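Local coordinates for protein pectate lyase (Paenibacillus sp. 0602, PDB 5GT5) that cleaves polygalacturonate chains by eliminative lysis as a secreted polysaccharide lyase of family 1, probably with calcium as cofactor and with action on partly methylated pectin, at residues Ile65-Ala68 with Ala69-Ser72. The protein carries 1 engineered substitution. Numbering follows the deposited sequence.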
# COMPACT_ATOMS: atom_id res chain seq x y z
N ILE A 65 -6.64 -20.55 27.78
CA ILE A 65 -7.59 -20.60 26.68
C ILE A 65 -8.08 -22.02 26.43
O ILE A 65 -7.42 -22.98 26.84
CB ILE A 65 -6.99 -19.98 25.38
CG1 ILE A 65 -5.78 -20.79 24.90
CG2 ILE A 65 -6.67 -18.51 25.65
CD1 ILE A 65 -5.06 -20.24 23.63
N PRO A 66 -9.23 -22.15 25.76
CA PRO A 66 -9.70 -23.51 25.46
C PRO A 66 -8.72 -24.25 24.57
O PRO A 66 -8.02 -23.62 23.76
CB PRO A 66 -11.03 -23.27 24.74
CG PRO A 66 -11.49 -21.96 25.19
CD PRO A 66 -10.25 -21.13 25.44
N SER A 67 -8.67 -25.57 24.68
CA SER A 67 -7.82 -26.38 23.82
C SER A 67 -8.07 -26.10 22.34
O SER A 67 -7.14 -26.10 21.56
CB SER A 67 -8.01 -27.89 24.08
OG SER A 67 -7.77 -28.22 25.44
N ALA A 68 -9.32 -25.84 21.98
CA ALA A 68 -9.67 -25.58 20.58
C ALA A 68 -9.03 -24.29 20.06
O ALA A 68 -8.92 -24.08 18.84
CB ALA A 68 -11.15 -25.52 20.42
N ALA A 69 -8.62 -23.41 20.97
CA ALA A 69 -7.98 -22.16 20.56
C ALA A 69 -6.47 -22.31 20.45
O ALA A 69 -5.79 -21.41 19.97
CB ALA A 69 -8.32 -21.03 21.56
N GLN A 70 -5.92 -23.44 20.88
CA GLN A 70 -4.48 -23.65 20.86
C GLN A 70 -3.99 -24.10 19.49
O GLN A 70 -3.44 -25.19 19.34
CB GLN A 70 -4.02 -24.62 21.96
CG GLN A 70 -4.17 -24.06 23.38
CD GLN A 70 -3.69 -25.06 24.40
OE1 GLN A 70 -4.13 -26.21 24.40
NE2 GLN A 70 -2.77 -24.65 25.26
N THR A 71 -4.16 -23.22 18.50
CA THR A 71 -3.80 -23.55 17.14
C THR A 71 -3.69 -22.23 16.40
O THR A 71 -4.30 -21.26 16.84
CB THR A 71 -4.91 -24.49 16.50
OG1 THR A 71 -4.44 -24.96 15.23
CG2 THR A 71 -6.26 -23.78 16.35
N SER A 72 -2.96 -22.19 15.29
CA SER A 72 -2.86 -20.97 14.49
C SER A 72 -4.25 -20.39 14.29
O SER A 72 -5.20 -21.12 13.95
CB SER A 72 -2.20 -21.21 13.13
OG SER A 72 -0.95 -21.82 13.30
O HOH W 1 -5.33 -27.37 26.47
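Gln-70 folds its side chain back over the turn that precedes it, and a water joins its OE1 to the hydroxyl of Ser-67. The backbone beneath is a short 3-10 turn running straight into an inverse gamma turn centred on Gln-70, within the loop between strands 58-59 and 74-76 of the parallel beta-helix fold. Two successive i to i+3 bonds build the 3-10 part: Ala-69 N to Pro-66 O at 2.9 Å and Gln-70 N to Ser-67 O at 3.0 Å. The gamma turn is closed by a weak bond from Thr-71 N to Ala-69 O. With CG anti to its carbonyl carbon (chi1 -69°) and the chain extended beyond it, Gln-70 brings OE1 to 3.7 Å from Ser-67 CA. The water lies 2.7 Å from Gln-70 OE1, to which it donates, and 2.8 Å from Ser-67 OG. NE2 gives a weak hydrogen bond to Trp-62 O; together with the water on OE1 it probably limits rotation of the amide. Shortening Gln-70 to an alanine removes CG and the amide, which would probably leave that water and the Trp-62 carbonyl without their amide partner and take away one of the neighbours packed against Ile-65 CD1. Ile-65 CD1 reaches 3.9 Å from both Gln-70 CG and Ala-69 CB; Ile-65 and Ala-69 also pack on Ala-36 of helix 36-43. At the end of the gamma turn, Thr-71 CG2 lies 3.7 Å from Ala-68 O.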